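Local coordinates for protein group II chitinase (Ostrinia furnacalis, PDB 6JAV) that probably hydrolyses chitin as an endochitinase, the chain being one family 18 catalytic domain of a longer protein, here with an inhibitor bound, at residues 124-129 and 167-172; 197-202 and 209-214; 286-291 and 351-356. One frame throughout, in Å; residues are numbered along the deposited sequence. Where two conformers were deposited one is given.

Contact 1: 124-129 and 167-172; sequences DLDWEY and SAAVSP
Asp124 and Leu125 pair with Ser167 and Ala168 as neighbouring parallel strands, their short axes 4.3 Å apart at closest and turned by 24°, with Leu125 N bonded to Ser167 O (2.8 Å) and Ala169 N to Leu125 O (2.9 Å). On one face of the sheet Ser167 OG donates to Asp124 OD1 over 2.6 Å, reaching it on the anti side of the carboxylate. The hydroxyl stands between its own backbone N and carbonyl carbon (chi1 54°), which turns it to the acid; Asp124 OD2 is bonded to Tyr12 OH. Further along, the methyl of Ala169 lies 3.4 Å from Asp126 OD2 in one of its two conformers. Beyond the pairing the two segments diverge, and a water donates to both Trp127 O and Ala169 O. A cis peptide precedes Tyr129, whose ring is sandwiched: Ser171 CB makes a CH-pi contact over one face, 3.9 Å from the Tyr129 ring centroid, and Glu128 CB lies over the other. Asp124, Asp126 and Glu128 spell the DxDxE signature of family 18. Strands 78-84 and 192-195 flank this pair in the TIM barrel, and on the face carrying Leu125 and Ala168, helix 143-159 packs Phe148, Val152 and Leu155 against Leu125.

Contact 2: 197-202 and 209-214; sequences TYDYHG and GHVAPL
His201 and Tyr200 meet the 209-214 segment at their ring edges and obliquely. The His201 imidazole has His210 O in its plane, 3.2 Å from CD2, and Pro213 CG more distantly along the same rim. Gly209, having no side chain, lets the backbone come alongside, with Gly209 C 3.8 Å from His201 CB. The orientation of the imidazole is further fixed by Asp205, bonded to ND1. Around the Tyr200 ring, Val211 O and Ala212 CA lie at the edge, while Pro213 CD approaches CD2 of Tyr200 obliquely at 3.6 Å; the Tyr200 hydroxyl is bonded to Thr230 OG1. A third ring, that of His210, accepts Ala212 N in its plane at ND1 (2.9 Å), a bond within the segment that helps fix the rotation of this imidazole.

The hydrogen bond between the segments ends on Val211 O. Tyr200 N donates to it over 3.0 Å, with 153° at the hydrogen, whereas Asp199 N is slightly nearer, at 2.9 Å, but too poorly aimed to bond. Val211 CG2, anti to its backbone N, reaches Asp199 OD1 at 3.7 Å. That oxygen is held by Tyr251 and Gln253, and Asp199 touches the bound inhibitor. His201 O is buried here and finds no partner in the model. Residues 196-199 read MTYD, matching the MxYD motif of family 18 chitinases, placed in the loop that follows barrel strand 192-195 and lines the ligand pocket.

Contact 3: 286-291 and 351-356; sequences AYYEIC and DDYRNR
Tyr288 places CG between its backbone N and carbonyl carbon (chi1 66°), swinging the ring toward 351-356, while Arg356, with CG anti to its backbone N (chi1 -171°) and extended to NE, reaches back to the helix. The edge of the Tyr288 ring meets Asp351 O, 3.4 Å from CD2, and Ala286 CB sits over one face. Tyr353 crosses this ring obliquely, its CE1 4.1 Å from Tyr288 CE2. One water joins the two hydroxyls, 2.7 Å from Tyr288 OH and donating a longer bond to Tyr353 OH, which also partners Lys25. Arg356 NH1 gives Tyr288 O only a weak bond (3.1 Å); NH2 forms salt bridges with Asp292 and Glu277. Asp352 OD1 uses its syn lone pair to accept Arg356 N at 2.9 Å, reaching past the type I turn of Asp352 to Asn355. Tyr287 lies side by side with Asp351, its CD2 4.0 Å from Asp351 OD1. Helix 287-296 falls between barrel strands 244-257 and 342-346, consistent with the alpha/beta insertion of family 18 chitinases, and the Cys291-Cys357 disulfide ties it to the loop after the last barrel strand. That loop leads to helix 363-373, whose Pro363 packs against Tyr287, Asp351 and Asp352.

Overall arrangement
All three contacts are largely buried, but they differ in depth. Contact 1 lies nearest the chain's centre and is strand pairing of the barrel itself; contact 2 is loop against loop, and contact 3, farthest out, sets a helix start against a loop. Contacts 2 and 3 each include partly exposed residues. Contact 2 follows strand 192-195, which pairs with strand 165-170 of contact 1, and the two adjoin through Pro172 CB and Tyr200 OH, 3.5 Å apart; contact 3 shares no strand with either. Backbone bonds and buried acids dominate the first, ring edges and one carbonyl the second; the third relies on tyrosines, a water and a nearby disulfide.

Contact 1: 124-129 and 167-172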
loop_
_atom_site.group_PDB
_atom_site.type_symbol
_atom_site.label_atom_id
_atom_site.label_comp_id
_atom_site.label_asym_id
_atom_site.label_seq_id
_atom_site.Cartn_x
_atom_site.Cartn_y
_atom_site.Cartn_z
ATOM N N ASP A 124 2.557 4.803 11.520
ATOM C CA ASP A 124 2.295 3.593 10.739
ATOM C C ASP A 124 3.647 2.933 10.470
ATOM O O ASP A 124 4.577 3.588 9.986
ATOM C CB ASP A 124 1.649 4.022 9.409
ATOM C CG ASP A 124 1.208 2.861 8.544
ATOM O OD1 ASP A 124 0.389 2.009 8.980
ATOM O OD2 ASP A 124 1.638 2.802 7.383
ATOM N N LEU A 125 3.774 1.656 10.801
ATOM C CA LEU A 125 5.027 0.925 10.623
ATOM C C LEU A 125 4.998 0.208 9.281
ATOM O O LEU A 125 4.083 -0.585 9.022
ATOM C CB LEU A 125 5.181 -0.112 11.740
ATOM C CG LEU A 125 5.263 0.513 13.120
ATOM C CD1 LEU A 125 5.123 -0.579 14.181
ATOM C CD2 LEU A 125 6.596 1.227 13.249
ATOM N N ASP A 126 6.013 0.446 8.445
ATOM C CA ASP A 126 6.054 -0.072 7.078
ATOM C C ASP A 126 7.385 -0.759 6.793
ATOM O O ASP A 126 7.996 -0.557 5.741
ATOM C CB ASP A 126 5.833 1.037 6.036
ATOM C CG ASP A 126 4.444 1.637 6.097
ATOM O OD1 ASP A 126 4.066 2.131 7.176
ATOM O OD2 ASP A 126 3.725 1.652 5.077
ATOM N N TRP A 127 7.860 -1.589 7.729
ATOM C CA TRP A 127 9.083 -2.360 7.500
ATOM C C TRP A 127 8.732 -3.524 6.572
ATOM O O TRP A 127 7.854 -4.342 6.890
ATOM C CB TRP A 127 9.590 -2.886 8.843
ATOM C CG TRP A 127 10.821 -3.778 8.748
ATOM C CD1 TRP A 127 11.675 -3.932 7.693
ATOM C CD2 TRP A 127 11.326 -4.594 9.804
ATOM N NE1 TRP A 127 12.695 -4.841 8.028
ATOM C CE2 TRP A 127 12.479 -5.262 9.315
ATOM C CE3 TRP A 127 10.898 -4.845 11.110
ATOM C CZ2 TRP A 127 13.213 -6.159 10.107
ATOM C CZ3 TRP A 127 11.635 -5.714 11.900
ATOM C CH2 TRP A 127 12.772 -6.370 11.390
ATOM N N GLU A 128 9.416 -3.620 5.425
ATOM C CA GLU A 128 9.128 -4.655 4.415
ATOM C C GLU A 128 10.334 -5.596 4.302
ATOM O O GLU A 128 11.186 -5.409 3.436
ATOM C CB GLU A 128 8.772 -3.985 3.060
ATOM C CG GLU A 128 7.549 -3.055 3.217
ATOM C CD GLU A 128 6.999 -2.477 1.925
ATOM O OE1 GLU A 128 7.437 -2.858 0.840
ATOM O OE2 GLU A 128 6.066 -1.642 2.023
ATOM N N TYR A 129 10.432 -6.619 5.161
ATOM C CA TYR A 129 9.473 -7.085 6.170
ATOM C C TYR A 129 10.317 -7.688 7.293
ATOM O O TYR A 129 11.477 -8.047 7.056
ATOM C CB TYR A 129 8.586 -8.213 5.595
ATOM C CG TYR A 129 7.704 -7.723 4.476
ATOM C CD1 TYR A 129 6.539 -7.002 4.758
ATOM C CD2 TYR A 129 8.083 -7.893 3.160
ATOM C CE1 TYR A 129 5.756 -6.494 3.756
ATOM C CE2 TYR A 129 7.287 -7.389 2.123
ATOM C CZ TYR A 129 6.116 -6.715 2.449
ATOM O OH TYR A 129 5.297 -6.196 1.466
ATOM N N SER A 167 -0.441 1.792 13.647
ATOM C CA SER A 167 -0.893 0.881 12.599
ATOM C C SER A 167 0.325 0.290 11.918
ATOM O O SER A 167 1.455 0.719 12.146
ATOM C CB SER A 167 -1.778 1.592 11.568
ATOM O OG SER A 167 -1.106 2.732 11.042
ATOM N N ALA A 168 0.092 -0.704 11.062
ATOM C CA ALA A 168 1.187 -1.238 10.266
ATOM C C ALA A 168 0.678 -1.652 8.900
ATOM O O ALA A 168 -0.457 -2.116 8.771
ATOM C CB ALA A 168 1.818 -2.488 10.929
ATOM N N ALA A 169 1.535 -1.501 7.890
ATOM C CA ALA A 169 1.293 -2.082 6.576
ATOM C C ALA A 169 2.032 -3.401 6.539
ATOM O O ALA A 169 3.201 -3.466 6.931
ATOM C CB ALA A 169 1.823 -1.161 5.478
ATOM N N VAL A 170 1.361 -4.452 6.072
ATOM C CA VAL A 170 1.871 -5.812 6.234
ATOM C C VAL A 170 1.775 -6.628 4.939
ATOM O O VAL A 170 0.954 -6.376 4.056
ATOM C CB VAL A 170 1.138 -6.553 7.370
ATOM C CG1 VAL A 170 1.308 -5.812 8.711
ATOM C CG2 VAL A 170 -0.335 -6.740 7.018
ATOM N N SER A 171 2.627 -7.662 4.858
ATOM C CA SER A 171 2.723 -8.512 3.685
ATOM C C SER A 171 1.437 -9.303 3.432
ATOM O O SER A 171 0.756 -9.716 4.373
ATOM C CB SER A 171 3.840 -9.532 3.920
ATOM O OG SER A 171 3.901 -10.466 2.839
ATOM N N PRO A 172 1.124 -9.584 2.166
ATOM C CA PRO A 172 0.039 -10.517 1.834
ATOM C C PRO A 172 0.506 -11.949 1.617
ATOM O O PRO A 172 -0.337 -12.805 1.316
ATOM C CB PRO A 172 -0.449 -9.939 0.489
ATOM C CG PRO A 172 0.846 -9.550 -0.201
ATOM C CD PRO A 172 1.694 -8.961 0.945
HETATM O O HOH W 1 5.323 -5.066 7.751
#

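Contact 2: 197-202 and 209-214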
loop_
_atom_site.group_PDB
_atom_site.type_symbol
_atom_site.label_atom_id
_atom_site.label_comp_id
_atom_site.label_asym_id
_atom_site.label_seq_id
_atom_site.Cartn_x
_atom_site.Cartn_y
_atom_site.Cartn_z
ATOM N N THR A 197 -2.488 -6.144 -0.161
ATOM C CA THR A 197 -3.052 -7.144 -1.087
ATOM C C THR A 197 -2.806 -6.731 -2.536
ATOM O O THR A 197 -3.741 -6.560 -3.341
ATOM C CB THR A 197 -4.539 -7.394 -0.792
ATOM O OG1 THR A 197 -5.164 -6.157 -0.404
ATOM C CG2 THR A 197 -4.715 -8.378 0.376
ATOM N N TYR A 198 -1.535 -6.582 -2.883
ATOM C CA TYR A 198 -1.111 -6.227 -4.227
ATOM C C TYR A 198 0.356 -6.588 -4.358
ATOM O O TYR A 198 0.999 -7.051 -3.410
ATOM C CB TYR A 198 -1.386 -4.740 -4.554
ATOM C CG TYR A 198 -0.997 -3.745 -3.462
ATOM C CD1 TYR A 198 0.325 -3.489 -3.169
ATOM C CD2 TYR A 198 -1.978 -3.084 -2.724
ATOM C CE1 TYR A 198 0.671 -2.570 -2.158
ATOM C CE2 TYR A 198 -1.634 -2.161 -1.722
ATOM C CZ TYR A 198 -0.324 -1.920 -1.461
ATOM O OH TYR A 198 0.016 -1.012 -0.476
ATOM N N ASP A 199 0.885 -6.386 -5.562
ATOM C CA ASP A 199 2.229 -6.856 -5.918
ATOM C C ASP A 199 2.368 -8.369 -5.748
ATOM O O ASP A 199 3.457 -8.863 -5.447
ATOM C CB ASP A 199 3.337 -6.107 -5.166
ATOM C CG ASP A 199 3.445 -4.662 -5.589
ATOM O OD1 ASP A 199 2.855 -4.288 -6.632
ATOM O OD2 ASP A 199 4.093 -3.891 -4.847
ATOM N N TYR A 200 1.281 -9.112 -5.982
ATOM C CA TYR A 200 1.401 -10.568 -5.982
ATOM C C TYR A 200 2.225 -11.050 -7.158
ATOM O O TYR A 200 2.824 -12.129 -7.085
ATOM C CB TYR A 200 0.024 -11.190 -6.090
ATOM C CG TYR A 200 -0.801 -11.132 -4.829
ATOM C CD1 TYR A 200 -0.615 -12.061 -3.795
ATOM C CD2 TYR A 200 -1.788 -10.161 -4.676
ATOM C CE1 TYR A 200 -1.391 -12.022 -2.663
ATOM C CE2 TYR A 200 -2.585 -10.118 -3.547
ATOM C CZ TYR A 200 -2.383 -11.056 -2.534
ATOM O OH TYR A 200 -3.192 -10.985 -1.431
ATOM N N HIS A 201 2.274 -10.266 -8.237
ATOM C CA HIS A 201 2.981 -10.621 -9.468
ATOM C C HIS A 201 3.619 -9.369 -10.039
ATOM O O HIS A 201 3.139 -8.253 -9.811
ATOM C CB HIS A 201 2.020 -11.253 -10.485
ATOM C CG HIS A 201 1.450 -12.548 -9.999
ATOM N ND1 HIS A 201 2.243 -13.662 -9.794
ATOM C CD2 HIS A 201 0.204 -12.883 -9.600
ATOM C CE1 HIS A 201 1.491 -14.638 -9.307
ATOM N NE2 HIS A 201 0.251 -14.197 -9.188
ATOM N N GLY A 202 4.713 -9.572 -10.760
ATOM C CA GLY A 202 5.488 -8.491 -11.340
ATOM C C GLY A 202 6.631 -9.082 -12.134
ATOM O O GLY A 202 6.784 -10.309 -12.220
ATOM N N GLY A 209 1.470 -11.771 -15.026
ATOM C CA GLY A 209 0.474 -12.121 -14.027
ATOM C C GLY A 209 -0.158 -10.844 -13.522
ATOM O O GLY A 209 0.288 -9.737 -13.853
ATOM N N HIS A 210 -1.211 -11.007 -12.725
ATOM C CA HIS A 210 -1.953 -9.844 -12.246
ATOM C C HIS A 210 -1.364 -9.267 -10.963
ATOM O O HIS A 210 -1.110 -9.997 -10.007
ATOM C CB HIS A 210 -3.433 -10.150 -12.032
ATOM C CG HIS A 210 -4.262 -8.925 -12.119
ATOM N ND1 HIS A 210 -4.399 -8.038 -11.063
ATOM C CD2 HIS A 210 -4.927 -8.380 -13.162
ATOM C CE1 HIS A 210 -5.135 -7.014 -11.451
ATOM N NE2 HIS A 210 -5.465 -7.193 -12.726
ATOM N N VAL A 211 -1.203 -7.934 -10.933
ATOM C CA VAL A 211 -0.737 -7.242 -9.726
ATOM C C VAL A 211 -1.520 -7.634 -8.466
ATOM O O VAL A 211 -0.956 -7.667 -7.365
ATOM C CB VAL A 211 -0.715 -5.714 -9.968
ATOM C CG1 VAL A 211 -2.089 -5.152 -10.301
ATOM C CG2 VAL A 211 -0.092 -4.981 -8.749
ATOM N N ALA A 212 -2.830 -7.865 -8.576
ATOM C CA ALA A 212 -3.678 -7.947 -7.379
ATOM C C ALA A 212 -4.930 -8.789 -7.618
ATOM O O ALA A 212 -6.052 -8.297 -7.544
ATOM C CB ALA A 212 -4.028 -6.543 -6.875
ATOM N N PRO A 213 -4.767 -10.096 -7.846
ATOM C CA PRO A 213 -5.957 -10.949 -7.990
ATOM C C PRO A 213 -6.768 -10.998 -6.706
ATOM O O PRO A 213 -6.210 -10.997 -5.600
ATOM C CB PRO A 213 -5.376 -12.336 -8.285
ATOM C CG PRO A 213 -3.930 -12.239 -8.242
ATOM C CD PRO A 213 -3.514 -10.855 -7.793
ATOM N N LEU A 214 -8.099 -11.038 -6.867
ATOM C CA LEU A 214 -9.016 -11.186 -5.741
ATOM C C LEU A 214 -9.215 -12.657 -5.377
ATOM O O LEU A 214 -9.132 -13.023 -4.201
ATOM C CB LEU A 214 -10.353 -10.538 -6.071
ATOM C CG LEU A 214 -11.440 -10.724 -5.023
ATOM C CD1 LEU A 214 -11.027 -10.200 -3.640
ATOM C CD2 LEU A 214 -12.709 -10.047 -5.506
#

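Contact 3: 286-291 and 351-356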
loop_
_atom_site.group_PDB
_atom_site.type_symbol
_atom_site.label_atom_id
_atom_site.label_comp_id
_atom_site.label_asym_id
_atom_site.label_seq_id
_atom_site.Cartn_x
_atom_site.Cartn_y
_atom_site.Cartn_z
ATOM N N ALA A 286 1.359 4.234 -13.353
ATOM C CA ALA A 286 0.227 4.756 -12.606
ATOM C C ALA A 286 -1.064 4.479 -13.372
ATOM O O ALA A 286 -1.052 4.311 -14.595
ATOM C CB ALA A 286 0.379 6.274 -12.442
ATOM N N TYR A 287 -2.191 4.427 -12.657
ATOM C CA TYR A 287 -3.464 4.283 -13.352
ATOM C C TYR A 287 -3.638 5.354 -14.430
ATOM O O TYR A 287 -4.129 5.064 -15.523
ATOM C CB TYR A 287 -4.656 4.289 -12.378
ATOM C CG TYR A 287 -5.952 4.126 -13.143
ATOM C CD1 TYR A 287 -6.299 2.889 -13.671
ATOM C CD2 TYR A 287 -6.754 5.216 -13.428
ATOM C CE1 TYR A 287 -7.463 2.720 -14.420
ATOM C CE2 TYR A 287 -7.922 5.063 -14.187
ATOM C CZ TYR A 287 -8.256 3.811 -14.665
ATOM O OH TYR A 287 -9.400 3.622 -15.427
ATOM N N TYR A 288 -3.224 6.600 -14.157
ATOM C CA TYR A 288 -3.419 7.640 -15.173
ATOM C C TYR A 288 -2.507 7.467 -16.386
ATOM O O TYR A 288 -2.782 8.049 -17.450
ATOM C CB TYR A 288 -3.308 9.051 -14.566
ATOM C CG TYR A 288 -1.948 9.447 -14.034
ATOM C CD1 TYR A 288 -0.905 9.851 -14.899
ATOM C CD2 TYR A 288 -1.700 9.460 -12.655
ATOM C CE1 TYR A 288 0.326 10.221 -14.403
ATOM C CE2 TYR A 288 -0.462 9.825 -12.149
ATOM C CZ TYR A 288 0.555 10.199 -13.021
ATOM O OH TYR A 288 1.778 10.590 -12.526
ATOM N N GLU A 289 -1.422 6.713 -16.252
ATOM C CA GLU A 289 -0.624 6.333 -17.415
ATOM C C GLU A 289 -1.277 5.188 -18.183
ATOM O O GLU A 289 -1.290 5.182 -19.429
ATOM C CB GLU A 289 0.784 5.968 -16.951
ATOM C CG GLU A 289 1.576 7.214 -16.464
ATOM C CD GLU A 289 2.891 6.881 -15.794
ATOM O OE1 GLU A 289 2.960 5.952 -14.949
ATOM O OE2 GLU A 289 3.904 7.581 -16.057
ATOM N N ILE A 290 -1.848 4.221 -17.459
ATOM C CA ILE A 290 -2.486 3.066 -18.104
ATOM C C ILE A 290 -3.735 3.492 -18.863
ATOM O O ILE A 290 -3.953 3.089 -20.015
ATOM C CB ILE A 290 -2.814 2.015 -17.024
ATOM C CG1 ILE A 290 -1.530 1.462 -16.417
ATOM C CG2 ILE A 290 -3.688 0.890 -17.619
ATOM C CD1 ILE A 290 -1.789 0.618 -15.156
ATOM N N CYS A 291 -4.598 4.293 -18.225
ATOM C CA CYS A 291 -5.850 4.647 -18.881
ATOM C C CYS A 291 -5.602 5.463 -20.149
ATOM O O CYS A 291 -6.343 5.312 -21.135
ATOM C CB CYS A 291 -6.823 5.313 -17.902
ATOM S SG CYS A 291 -6.307 6.905 -17.202
ATOM N N ASP A 351 -3.847 7.451 -8.884
ATOM C CA ASP A 351 -5.171 7.497 -9.509
ATOM C C ASP A 351 -5.211 8.685 -10.473
ATOM O O ASP A 351 -4.321 9.535 -10.468
ATOM C CB ASP A 351 -6.216 7.630 -8.393
ATOM C CG ASP A 351 -7.662 7.368 -8.822
ATOM O OD1 ASP A 351 -7.954 6.923 -9.959
ATOM O OD2 ASP A 351 -8.516 7.629 -7.947
ATOM N N ASP A 352 -6.238 8.747 -11.316
ATOM C CA ASP A 352 -6.361 9.840 -12.294
ATOM C C ASP A 352 -7.001 11.067 -11.634
ATOM O O ASP A 352 -8.135 11.465 -11.921
ATOM C CB ASP A 352 -7.149 9.360 -13.507
ATOM C CG ASP A 352 -7.176 10.383 -14.630
ATOM O OD1 ASP A 352 -6.333 11.314 -14.623
ATOM O OD2 ASP A 352 -8.060 10.266 -15.513
ATOM N N TYR A 353 -6.227 11.699 -10.736
ATOM C CA TYR A 353 -6.744 12.844 -9.974
ATOM C C TYR A 353 -6.956 14.082 -10.842
ATOM O O TYR A 353 -7.703 14.978 -10.431
ATOM C CB TYR A 353 -5.842 13.179 -8.753
ATOM C CG TYR A 353 -4.395 13.460 -9.125
ATOM C CD1 TYR A 353 -3.515 12.420 -9.314
ATOM C CD2 TYR A 353 -3.923 14.767 -9.271
ATOM C CE1 TYR A 353 -2.211 12.639 -9.682
ATOM C CE2 TYR A 353 -2.586 15.008 -9.644
ATOM C CZ TYR A 353 -1.753 13.934 -9.861
ATOM O OH TYR A 353 -0.414 14.062 -10.203
ATOM N N ARG A 354 -6.343 14.137 -12.026
ATOM C CA ARG A 354 -6.511 15.281 -12.928
ATOM C C ARG A 354 -7.562 15.054 -14.002
ATOM O O ARG A 354 -7.800 15.956 -14.816
ATOM C CB ARG A 354 -5.178 15.640 -13.582
ATOM C CG ARG A 354 -4.160 16.076 -12.567
ATOM C CD ARG A 354 -3.027 16.714 -13.239
ATOM N NE ARG A 354 -1.956 17.077 -12.321
ATOM C CZ ARG A 354 -1.908 18.211 -11.640
ATOM N NH1 ARG A 354 -2.882 19.107 -11.760
ATOM N NH2 ARG A 354 -0.879 18.445 -10.839
ATOM N N ASN A 355 -8.201 13.879 -14.036
ATOM C CA ASN A 355 -9.176 13.560 -15.083
ATOM C C ASN A 355 -8.544 13.625 -16.474
ATOM O O ASN A 355 -9.161 14.118 -17.432
ATOM C CB ASN A 355 -10.422 14.439 -14.982
ATOM C CG ASN A 355 -11.591 13.888 -15.762
ATOM O OD1 ASN A 355 -11.597 12.733 -16.184
ATOM N ND2 ASN A 355 -12.596 14.720 -15.960
ATOM N N ARG A 356 -7.305 13.141 -16.589
ATOM C CA ARG A 356 -6.643 13.022 -17.890
ATOM C C ARG A 356 -7.386 12.056 -18.805
ATOM O O ARG A 356 -7.255 12.144 -20.042
ATOM C CB ARG A 356 -5.211 12.531 -17.674
ATOM C CG ARG A 356 -4.317 12.558 -18.897
ATOM C CD ARG A 356 -3.061 11.771 -18.608
ATOM N NE ARG A 356 -2.090 11.840 -19.695
ATOM C CZ ARG A 356 -1.116 10.958 -19.874
ATOM N NH1 ARG A 356 -0.978 9.939 -19.032
ATOM N NH2 ARG A 356 -0.273 11.099 -20.893
HETATM O O HOH W 2 1.619 11.491 -9.963
#